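PDB 6XXW: beta-glucuronidase from Dictyoglomus thermophilum, which is a glycoside hydrolase of family 2 that probably cleaves beta-D-glucuronides, releasing glucuronic acid. Local coordinates for residues E88-L93 with E122-K127; V84-R89 with V186-T191; R468-Y473 with Y484-D489. All coordinates share one frame; numbering follows the deposited sequence.

Contact 1: E88-L93 with E122-K127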
loop_
_atom_site.group_PDB
_atom_site.type_symbol
_atom_site.label_atom_id
_atom_site.label_comp_id
_atom_site.label_asym_id
_atom_site.label_seq_id
_atom_site.Cartn_x
_atom_site.Cartn_y
_atom_site.Cartn_z
ATOM N N GLU A 88 -33.160 15.805 46.951
ATOM C CA GLU A 88 -34.486 16.257 46.529
ATOM C C GLU A 88 -34.543 16.548 45.025
ATOM O O GLU A 88 -35.391 17.324 44.562
ATOM C CB GLU A 88 -34.946 17.487 47.330
ATOM N N ARG A 89 -33.626 15.963 44.259
ATOM C CA ARG A 89 -33.742 15.848 42.815
ATOM C C ARG A 89 -33.807 14.372 42.459
ATOM O O ARG A 89 -33.303 13.524 43.198
ATOM C CB ARG A 89 -32.548 16.489 42.088
ATOM C CG ARG A 89 -32.155 17.871 42.566
ATOM C CD ARG A 89 -31.894 18.782 41.386
ATOM N NE ARG A 89 -33.095 19.534 41.031
ATOM C CZ ARG A 89 -33.551 19.685 39.792
ATOM N NH1 ARG A 89 -32.901 19.132 38.754
ATOM N NH2 ARG A 89 -34.661 20.389 39.594
ATOM N N ASN A 90 -34.425 14.060 41.324
ATOM C CA ASN A 90 -34.207 12.747 40.729
ATOM C C ASN A 90 -32.793 12.693 40.158
ATOM O O ASN A 90 -32.310 13.664 39.583
ATOM C CB ASN A 90 -35.219 12.472 39.619
ATOM C CG ASN A 90 -36.581 12.079 40.157
ATOM O OD1 ASN A 90 -36.682 11.477 41.221
ATOM N ND2 ASN A 90 -37.636 12.419 39.421
ATOM N N ILE A 91 -32.119 11.567 40.339
ATOM C CA ILE A 91 -30.775 11.375 39.816
ATOM C C ILE A 91 -30.805 10.138 38.938
ATOM O O ILE A 91 -31.084 9.035 39.426
ATOM C CB ILE A 91 -29.746 11.227 40.940
ATOM C CG1 ILE A 91 -29.830 12.424 41.895
ATOM C CG2 ILE A 91 -28.337 11.059 40.353
ATOM C CD1 ILE A 91 -28.869 12.307 43.064
ATOM N N PHE A 92 -30.545 10.318 37.649
ATOM C CA PHE A 92 -30.615 9.221 36.696
ATOM C C PHE A 92 -29.215 8.878 36.212
ATOM O O PHE A 92 -28.410 9.767 35.915
ATOM C CB PHE A 92 -31.505 9.566 35.502
ATOM C CG PHE A 92 -32.968 9.704 35.849
ATOM C CD1 PHE A 92 -33.794 8.589 35.878
ATOM C CD2 PHE A 92 -33.508 10.944 36.139
ATOM C CE1 PHE A 92 -35.142 8.708 36.198
ATOM C CE2 PHE A 92 -34.853 11.080 36.462
ATOM C CZ PHE A 92 -35.673 9.958 36.486
ATOM N N LEU A 93 -28.935 7.588 36.138
ATOM C CA LEU A 93 -27.685 7.084 35.592
ATOM C C LEU A 93 -28.009 6.407 34.275
ATOM O O LEU A 93 -28.772 5.441 34.259
ATOM C CB LEU A 93 -27.036 6.105 36.563
ATOM C CG LEU A 93 -25.842 5.291 36.079
ATOM C CD1 LEU A 93 -24.719 6.210 35.686
ATOM C CD2 LEU A 93 -25.410 4.404 37.206
ATOM N N GLU A 122 -31.183 3.023 31.754
ATOM C CA GLU A 122 -30.973 3.964 32.840
ATOM C C GLU A 122 -31.732 3.517 34.074
ATOM O O GLU A 122 -32.620 2.667 34.013
ATOM C CB GLU A 122 -31.399 5.383 32.440
ATOM C CG GLU A 122 -32.872 5.527 32.138
ATOM C CD GLU A 122 -33.282 6.978 31.950
ATOM O OE1 GLU A 122 -32.415 7.812 31.594
ATOM O OE2 GLU A 122 -34.474 7.286 32.160
ATOM N N ALA A 123 -31.363 4.104 35.207
ATOM C CA ALA A 123 -32.077 3.850 36.447
ATOM C C ALA A 123 -32.003 5.102 37.301
ATOM O O ALA A 123 -31.085 5.911 37.154
ATOM C CB ALA A 123 -31.485 2.655 37.198
ATOM N N GLU A 124 -32.975 5.262 38.194
ATOM C CA GLU A 124 -32.919 6.336 39.177
ATOM C C GLU A 124 -32.139 5.821 40.377
ATOM O O GLU A 124 -32.407 4.716 40.859
ATOM C CB GLU A 124 -34.324 6.792 39.577
ATOM C CG GLU A 124 -34.378 8.251 39.968
ATOM C CD GLU A 124 -33.957 8.476 41.409
ATOM O OE1 GLU A 124 -34.137 7.557 42.235
ATOM O OE2 GLU A 124 -33.456 9.573 41.720
ATOM N N ILE A 125 -31.148 6.592 40.831
ATOM C CA ILE A 125 -30.165 6.049 41.770
ATOM C C ILE A 125 -30.044 6.868 43.050
ATOM O O ILE A 125 -29.166 6.598 43.874
ATOM C CB ILE A 125 -28.777 5.906 41.107
ATOM C CG1 ILE A 125 -28.190 7.288 40.769
ATOM C CG2 ILE A 125 -28.855 5.017 39.856
ATOM C CD1 ILE A 125 -26.652 7.286 40.507
ATOM N N SER A 126 -30.928 7.847 43.258
ATOM C CA SER A 126 -30.790 8.696 44.442
ATOM C C SER A 126 -30.822 7.878 45.732
ATOM O O SER A 126 -30.215 8.278 46.733
ATOM C CB SER A 126 -31.885 9.764 44.452
ATOM O OG SER A 126 -33.154 9.163 44.534
ATOM N N LYS A 127 -31.478 6.715 45.714
ATOM C CA LYS A 127 -31.540 5.867 46.899
ATOM C C LYS A 127 -30.187 5.274 47.262
ATOM O O LYS A 127 -30.008 4.819 48.393
ATOM C CB LYS A 127 -32.554 4.737 46.685
HETATM O O HOH W 1 -35.681 10.425 43.619
#

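Contact 2: V84-R89 with V186-T191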
loop_
_atom_site.group_PDB
_atom_site.type_symbol
_atom_site.label_atom_id
_atom_site.label_comp_id
_atom_site.label_asym_id
_atom_site.label_seq_id
_atom_site.Cartn_x
_atom_site.Cartn_y
_atom_site.Cartn_z
ATOM N N VAL A 84 -24.092 17.779 47.270
ATOM C CA VAL A 84 -25.138 17.723 48.293
ATOM C C VAL A 84 -26.425 18.342 47.779
ATOM O O VAL A 84 -27.522 17.954 48.199
ATOM C CB VAL A 84 -24.689 18.424 49.594
ATOM C CG1 VAL A 84 -23.815 17.505 50.430
ATOM C CG2 VAL A 84 -23.980 19.747 49.274
ATOM N N TYR A 85 -26.318 19.307 46.863
ATOM C CA TYR A 85 -27.483 20.013 46.350
ATOM C C TYR A 85 -28.314 19.174 45.391
ATOM O O TYR A 85 -29.378 19.632 44.965
ATOM C CB TYR A 85 -27.041 21.305 45.660
ATOM C CG TYR A 85 -26.400 22.302 46.601
ATOM C CD1 TYR A 85 -25.021 22.336 46.798
ATOM C CD2 TYR A 85 -27.185 23.172 47.343
ATOM C CE1 TYR A 85 -24.453 23.262 47.673
ATOM C CE2 TYR A 85 -26.628 24.105 48.196
ATOM C CZ TYR A 85 -25.269 24.139 48.368
ATOM O OH TYR A 85 -24.730 25.058 49.247
ATOM N N TRP A 86 -27.862 17.971 45.029
ATOM C CA TRP A 86 -28.704 17.083 44.239
ATOM C C TRP A 86 -29.732 16.339 45.086
ATOM O O TRP A 86 -30.604 15.668 44.527
ATOM C CB TRP A 86 -27.843 16.082 43.456
ATOM C CG TRP A 86 -27.151 16.693 42.256
ATOM C CD1 TRP A 86 -26.966 18.027 41.998
ATOM C CD2 TRP A 86 -26.541 15.986 41.163
ATOM N NE1 TRP A 86 -26.283 18.190 40.813
ATOM C CE2 TRP A 86 -26.012 16.955 40.280
ATOM C CE3 TRP A 86 -26.406 14.632 40.839
ATOM C CZ2 TRP A 86 -25.357 16.612 39.096
ATOM C CZ3 TRP A 86 -25.746 14.290 39.656
ATOM C CH2 TRP A 86 -25.234 15.281 38.801
ATOM N N LYS A 87 -29.669 16.449 46.410
ATOM C CA LYS A 87 -30.756 15.936 47.237
ATOM C C LYS A 87 -32.082 16.564 46.809
ATOM O O LYS A 87 -32.132 17.696 46.323
ATOM C CB LYS A 87 -30.481 16.219 48.715
ATOM N N GLU A 88 -33.160 15.805 46.951
ATOM C CA GLU A 88 -34.486 16.257 46.529
ATOM C C GLU A 88 -34.543 16.548 45.025
ATOM O O GLU A 88 -35.391 17.324 44.562
ATOM C CB GLU A 88 -34.946 17.487 47.330
ATOM N N ARG A 89 -33.626 15.963 44.259
ATOM C CA ARG A 89 -33.742 15.848 42.815
ATOM C C ARG A 89 -33.807 14.372 42.459
ATOM O O ARG A 89 -33.303 13.524 43.198
ATOM C CB ARG A 89 -32.548 16.489 42.088
ATOM C CG ARG A 89 -32.155 17.871 42.566
ATOM C CD ARG A 89 -31.894 18.782 41.386
ATOM N NE ARG A 89 -33.095 19.534 41.031
ATOM C CZ ARG A 89 -33.551 19.685 39.792
ATOM N NH1 ARG A 89 -32.901 19.132 38.754
ATOM N NH2 ARG A 89 -34.661 20.389 39.594
ATOM N N VAL A 186 -21.592 7.136 29.290
ATOM C CA VAL A 186 -22.247 6.963 30.579
ATOM C C VAL A 186 -22.413 8.347 31.184
ATOM O O VAL A 186 -21.439 9.099 31.294
ATOM C CB VAL A 186 -21.410 6.074 31.506
ATOM C CG1 VAL A 186 -22.124 5.896 32.845
ATOM C CG2 VAL A 186 -21.108 4.710 30.846
ATOM N N VAL A 187 -23.640 8.708 31.562
ATOM C CA VAL A 187 -23.860 10.028 32.143
ATOM C C VAL A 187 -24.812 9.915 33.325
ATOM O O VAL A 187 -25.602 8.976 33.438
ATOM C CB VAL A 187 -24.403 11.055 31.114
ATOM C CG1 VAL A 187 -23.568 11.045 29.818
ATOM C CG2 VAL A 187 -25.857 10.774 30.815
ATOM N N ILE A 188 -24.714 10.895 34.215
ATOM C CA ILE A 188 -25.646 11.066 35.321
ATOM C C ILE A 188 -26.335 12.408 35.130
ATOM O O ILE A 188 -25.683 13.408 34.823
ATOM C CB ILE A 188 -24.933 10.992 36.681
ATOM C CG1 ILE A 188 -24.263 9.632 36.837
ATOM C CG2 ILE A 188 -25.934 11.159 37.814
ATOM C CD1 ILE A 188 -23.676 9.404 38.197
ATOM N N TYR A 189 -27.652 12.429 35.268
ATOM C CA TYR A 189 -28.366 13.677 35.071
ATOM C C TYR A 189 -29.457 13.798 36.120
ATOM O O TYR A 189 -29.906 12.796 36.685
ATOM C CB TYR A 189 -28.922 13.790 33.634
ATOM C CG TYR A 189 -30.009 12.818 33.242
ATOM C CD1 TYR A 189 -29.699 11.552 32.737
ATOM C CD2 TYR A 189 -31.347 13.180 33.325
ATOM C CE1 TYR A 189 -30.702 10.664 32.346
ATOM C CE2 TYR A 189 -32.357 12.298 32.946
ATOM C CZ TYR A 189 -32.031 11.046 32.463
ATOM O OH TYR A 189 -33.039 10.192 32.092
ATOM N N THR A 190 -29.836 15.041 36.411
ATOM C CA THR A 190 -30.875 15.346 37.382
ATOM C C THR A 190 -32.135 15.838 36.686
ATOM O O THR A 190 -32.078 16.422 35.600
ATOM C CB THR A 190 -30.423 16.428 38.373
ATOM O OG1 THR A 190 -30.131 17.638 37.650
ATOM C CG2 THR A 190 -29.190 15.986 39.131
ATOM N N THR A 191 -33.271 15.625 37.338
ATOM C CA THR A 191 -34.533 16.260 36.995
ATOM C C THR A 191 -35.224 16.639 38.297
ATOM O O THR A 191 -34.890 16.108 39.361
ATOM C CB THR A 191 -35.462 15.345 36.176
ATOM O OG1 THR A 191 -36.148 14.453 37.062
ATOM C CG2 THR A 191 -34.694 14.525 35.106
#

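Contact 3: R468-Y473 with Y484-D489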
loop_
_atom_site.group_PDB
_atom_site.type_symbol
_atom_site.label_atom_id
_atom_site.label_comp_id
_atom_site.label_asym_id
_atom_site.label_seq_id
_atom_site.Cartn_x
_atom_site.Cartn_y
_atom_site.Cartn_z
ATOM N N ARG A 468 -27.713 -7.237 -3.572
ATOM C CA ARG A 468 -27.286 -8.067 -4.697
ATOM C C ARG A 468 -25.801 -7.854 -4.978
ATOM O O ARG A 468 -25.311 -6.718 -4.970
ATOM C CB ARG A 468 -28.116 -7.768 -5.959
ATOM C CG ARG A 468 -29.559 -8.336 -5.906
ATOM C CD ARG A 468 -29.519 -9.858 -5.759
ATOM N NE ARG A 468 -30.847 -10.489 -5.673
ATOM C CZ ARG A 468 -31.316 -11.092 -4.586
ATOM N NH1 ARG A 468 -30.591 -11.118 -3.475
ATOM N NH2 ARG A 468 -32.514 -11.674 -4.605
ATOM N N TYR A 469 -25.101 -8.958 -5.247
ATOM C CA TYR A 469 -23.644 -9.006 -5.365
ATOM C C TYR A 469 -23.226 -9.796 -6.602
ATOM O O TYR A 469 -22.225 -10.515 -6.591
ATOM C CB TYR A 469 -23.031 -9.604 -4.098
ATOM C CG TYR A 469 -23.076 -8.632 -2.920
ATOM C CD1 TYR A 469 -22.128 -7.615 -2.801
ATOM C CD2 TYR A 469 -24.078 -8.716 -1.961
ATOM C CE1 TYR A 469 -22.159 -6.708 -1.736
ATOM C CE2 TYR A 469 -24.130 -7.821 -0.893
ATOM C CZ TYR A 469 -23.172 -6.810 -0.797
ATOM O OH TYR A 469 -23.210 -5.924 0.257
ATOM N N TYR A 470 -24.000 -9.679 -7.681
ATOM C CA TYR A 470 -23.664 -10.371 -8.913
ATOM C C TYR A 470 -22.270 -9.955 -9.371
ATOM O O TYR A 470 -21.926 -8.773 -9.350
ATOM C CB TYR A 470 -24.694 -10.052 -9.991
ATOM C CG TYR A 470 -26.131 -10.463 -9.648
ATOM C CD1 TYR A 470 -26.458 -11.786 -9.405
ATOM C CD2 TYR A 470 -27.148 -9.512 -9.584
ATOM C CE1 TYR A 470 -27.761 -12.163 -9.110
ATOM C CE2 TYR A 470 -28.444 -9.876 -9.295
ATOM C CZ TYR A 470 -28.746 -11.202 -9.064
ATOM O OH TYR A 470 -30.033 -11.571 -8.769
ATOM N N SER A 471 -21.480 -10.938 -9.803
ATOM C CA SER A 471 -20.082 -10.833 -10.247
ATOM C C SER A 471 -19.103 -10.729 -9.077
ATOM O O SER A 471 -17.877 -10.751 -9.319
ATOM C CB SER A 471 -19.838 -9.666 -11.218
ATOM O OG SER A 471 -19.506 -8.475 -10.522
ATOM N N TRP A 472 -19.574 -10.653 -7.825
ATOM C CA TRP A 472 -18.697 -10.710 -6.657
ATOM C C TRP A 472 -18.831 -12.051 -5.943
ATOM O O TRP A 472 -17.901 -12.864 -5.974
ATOM C CB TRP A 472 -18.945 -9.542 -5.682
ATOM C CG TRP A 472 -17.898 -9.587 -4.596
ATOM C CD1 TRP A 472 -18.030 -10.126 -3.342
ATOM C CD2 TRP A 472 -16.536 -9.166 -4.712
ATOM N NE1 TRP A 472 -16.837 -10.041 -2.661
ATOM C CE2 TRP A 472 -15.899 -9.466 -3.483
ATOM C CE3 TRP A 472 -15.788 -8.559 -5.734
ATOM C CZ2 TRP A 472 -14.553 -9.171 -3.243
ATOM C CZ3 TRP A 472 -14.438 -8.256 -5.496
ATOM C CH2 TRP A 472 -13.840 -8.554 -4.247
ATOM N N TYR A 473 -19.955 -12.311 -5.268
ATOM C CA TYR A 473 -20.094 -13.587 -4.566
ATOM C C TYR A 473 -20.498 -14.717 -5.504
ATOM O O TYR A 473 -20.233 -15.888 -5.203
ATOM C CB TYR A 473 -21.121 -13.481 -3.430
ATOM C CG TYR A 473 -20.611 -12.714 -2.229
ATOM C CD1 TYR A 473 -19.459 -13.117 -1.556
ATOM C CD2 TYR A 473 -21.279 -11.584 -1.768
ATOM C CE1 TYR A 473 -18.979 -12.401 -0.456
ATOM C CE2 TYR A 473 -20.815 -10.874 -0.675
ATOM C CZ TYR A 473 -19.669 -11.285 -0.025
ATOM O OH TYR A 473 -19.215 -10.577 1.067
ATOM N N TYR A 484 -27.618 -8.535 -17.352
ATOM C CA TYR A 484 -28.533 -9.660 -17.534
ATOM C C TYR A 484 -29.186 -10.059 -16.216
ATOM O O TYR A 484 -30.414 -10.133 -16.110
ATOM C CB TYR A 484 -27.754 -10.838 -18.128
ATOM C CG TYR A 484 -28.561 -12.053 -18.555
ATOM C CD1 TYR A 484 -29.028 -12.176 -19.863
ATOM C CD2 TYR A 484 -28.814 -13.097 -17.670
ATOM C CE1 TYR A 484 -29.753 -13.300 -20.271
ATOM C CE2 TYR A 484 -29.541 -14.225 -18.066
ATOM C CZ TYR A 484 -30.004 -14.320 -19.370
ATOM O OH TYR A 484 -30.721 -15.431 -19.779
ATOM N N GLN A 485 -28.373 -10.307 -15.190
ATOM C CA GLN A 485 -28.908 -10.877 -13.958
ATOM C C GLN A 485 -29.669 -9.844 -13.132
ATOM O O GLN A 485 -30.738 -10.143 -12.583
ATOM C CB GLN A 485 -27.771 -11.487 -13.141
ATOM C CG GLN A 485 -27.005 -12.573 -13.880
ATOM C CD GLN A 485 -25.872 -13.149 -13.056
ATOM O OE1 GLN A 485 -25.333 -12.480 -12.179
ATOM N NE2 GLN A 485 -25.504 -14.400 -13.336
ATOM N N LEU A 486 -29.146 -8.625 -13.039
ATOM C CA LEU A 486 -29.748 -7.657 -12.131
ATOM C C LEU A 486 -31.083 -7.166 -12.660
ATOM O O LEU A 486 -32.042 -7.025 -11.891
ATOM C CB LEU A 486 -28.797 -6.485 -11.892
ATOM C CG LEU A 486 -29.337 -5.453 -10.893
ATOM C CD1 LEU A 486 -29.557 -6.081 -9.523
ATOM C CD2 LEU A 486 -28.394 -4.237 -10.809
ATOM N N GLU A 487 -31.176 -6.909 -13.970
ATOM C CA GLU A 487 -32.446 -6.430 -14.511
ATOM C C GLU A 487 -33.533 -7.490 -14.386
ATOM O O GLU A 487 -34.659 -7.181 -13.980
ATOM C CB GLU A 487 -32.297 -6.003 -15.971
ATOM C CG GLU A 487 -33.651 -5.730 -16.624
ATOM C CD GLU A 487 -33.574 -4.785 -17.810
ATOM O OE1 GLU A 487 -34.646 -4.398 -18.319
ATOM O OE2 GLU A 487 -32.454 -4.435 -18.241
ATOM N N ARG A 488 -33.218 -8.741 -14.728
ATOM C CA ARG A 488 -34.190 -9.818 -14.571
ATOM C C ARG A 488 -34.644 -9.955 -13.123
ATOM O O ARG A 488 -35.835 -10.150 -12.851
ATOM C CB ARG A 488 -33.596 -11.143 -15.056
ATOM C CG ARG A 488 -33.500 -11.266 -16.571
ATOM C CD ARG A 488 -32.432 -12.282 -16.990
ATOM N NE ARG A 488 -32.844 -13.653 -16.729
ATOM C CZ ARG A 488 -33.591 -14.373 -17.561
ATOM N NH1 ARG A 488 -34.005 -13.841 -18.706
ATOM N NH2 ARG A 488 -33.926 -15.617 -17.250
ATOM N N ASP A 489 -33.704 -9.884 -12.182
ATOM C CA ASP A 489 -34.049 -10.056 -10.774
ATOM C C ASP A 489 -34.969 -8.943 -10.297
ATOM O O ASP A 489 -36.042 -9.207 -9.740
ATOM C CB ASP A 489 -32.779 -10.102 -9.926
ATOM C CG ASP A 489 -33.055 -10.518 -8.492
ATOM O OD1 ASP A 489 -33.898 -11.409 -8.286
ATOM O OD2 ASP A 489 -32.422 -9.972 -7.578
HETATM O O HOH W 2 -23.330 -13.347 -10.620
#

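Contact 1: E88-L93 with E122-K127
The Phe92 ring takes Glu124 CG over one face, a CH-pi contact 4.1 Å from the ring centroid; the Glu122 carboxylate reaches Phe92 obliquely, and the rings of Tyr189 and Tyr195 also meet it. The backbones form an antiparallel pair in the beta-sandwich of the sugar-binding domain, where strand 90-99 runs between 121-124 and 185-191. Phe92 and Glu124 are a non-hydrogen-bonded pair; Leu93 and Ala123 are the hydrogen-bonded one, joined by Leu93 N to Ala123 O (2.9 Å) and Ala123 N to Leu93 O (3.1 Å). Past the end of strand 121-124, Ile125 N still reaches Ile91 O at 2.8 Å. On the face opposite Phe92, Ile125 packs CG1 on Ile91 CG2 and CG2 on Leu93 CB, beside Val106 and Val111. Glu122 OE1 makes a salt bridge to Arg94 and a hydrogen bond to Tyr189 OH. Glu124 bends at chi2 (-83°), bringing its carboxylate back to the neighbouring backbone, its plane nearly perpendicular to the Phe92 ring. A water bridges Asn90 OD1 to Glu124 OE2, weakly on the Glu124 side. That same OE2 accepts Ile91 N on its anti side (2.8 Å, nearly straight) and Ser126 OG through its syn lone pair (2.9 Å).

Contact 2: V84-R89 with V186-T191
Trp86 and Arg89, the first and last residues of a type II beta turn closed by Arg89 N to Trp86 O (3.0 Å), both send their side chains to the end of strand 185-191. The indole turns a face to the Thr190 methyl: CG2 stands over the six-membered ring, 3.4 Å from its centroid and 16° off the normal, a close CH-pi contact. With chi1 of 61° in Thr190, OG1 sits between the backbone N and carbonyl carbon and the methyl points to the indole. Ile188 meets the same ring at its edge, CG2 lying 3.6 Å from Trp86 CZ3. Arg89 folds at chi2 and chi3 and lays a guanidinium face over the Thr191 carbonyl, NH1 3.4 Å from Thr191 C, while Thr190 OG1 is near the guanidinium plane. The stronger polar partners lie in the chain just ahead of strand 32-43: Arg89 NH1 bonds to Thr29 O and Thr190 OG1 to Glu31 N. Tyr85, one residue before the indole, meets Tyr85 of the second subunit. The contact thus combines a methyl packed on an indole face with a guanidinium laid over the Thr191 carbonyl, while Thr29 and Glu31 satisfy the polar ends of Arg89 and Thr190.

Contact 3: R468-Y473 with Y484-D489
Tyr470 lies against helix 482-497 with one ring face on Gln485, an edge toward Leu486 and its hydroxyl beside Asp489. Gln485 CB stands over the ring, 3.9 Å from the centroid and only 6° off the normal, a centred CH-pi contact. Leu486 CD1 approaches in the ring plane, 4.0 Å from Tyr470 CE2. The Gln485 chain is extended beyond CG and runs on past the ring, its amide strongly inclined to the aromatic plane and its OE1 3.1 Å from Tyr470 CD1. A water lies between Gln485 OE1 and Ser471 N and accepts from the latter; Gln485 NE2 binds Asp475 and also Met162 O of the third subunit.

The charged pair lies at the far end of the ring. Asp489 has CG anti to its backbone N (chi1 -170°), which turns OD2 toward both Arg468 NE and Tyr470 OH, which lie near each other. The carboxylate plane is almost perpendicular to the tyrosine ring but only 23° from the guanidinium. Arg468 NE makes a short salt bridge to Asp489 OD2 (2.5 Å) on the syn side. The pairing is not the symmetrical two-oxygen kind, since Arg468 NH2 stays 3.9 Å from Asp489 OD1; NH1 and NH2 of Arg468 bond instead to the carbonyls of Asn449 and Thr450. The buried arginine thereby ties three pieces of chain together, and its charge would be expected to favour an ionised Asp489.

Tyr469 binds a Tris molecule, probably from the crystallisation liquor, through its backbone N. A loop leaving barrel strand 463-467 and packed back on the helix that follows it is the beta-alpha connection of a TIM barrel, here at the C-terminal ends of the strands, where such enzymes usually carry their active site.

Overall arrangement
From the N terminus, segment 84-89 opens contact 2 and its last two residues, Glu88 and Arg89, begin contact 1. Contact 1 closes first, when the chain returns at 122-127 after 28 intervening residues; contact 2 closes only at 186-191, so the shorter loop nests inside the longer. The two meet through strand 90-99, which has 121-124 and 185-191 as neighbours; Ile91 CG2 packs 3.5 Å from Ile188 CG2, and the centres lie about 6 Å apart. Contact 3 follows in series within the TIM barrel domain, joining the loop after strand 463-467 to helix 482-497. Its centre is about 54 Å from that of contact 1, on the opposite side of the chain's centre.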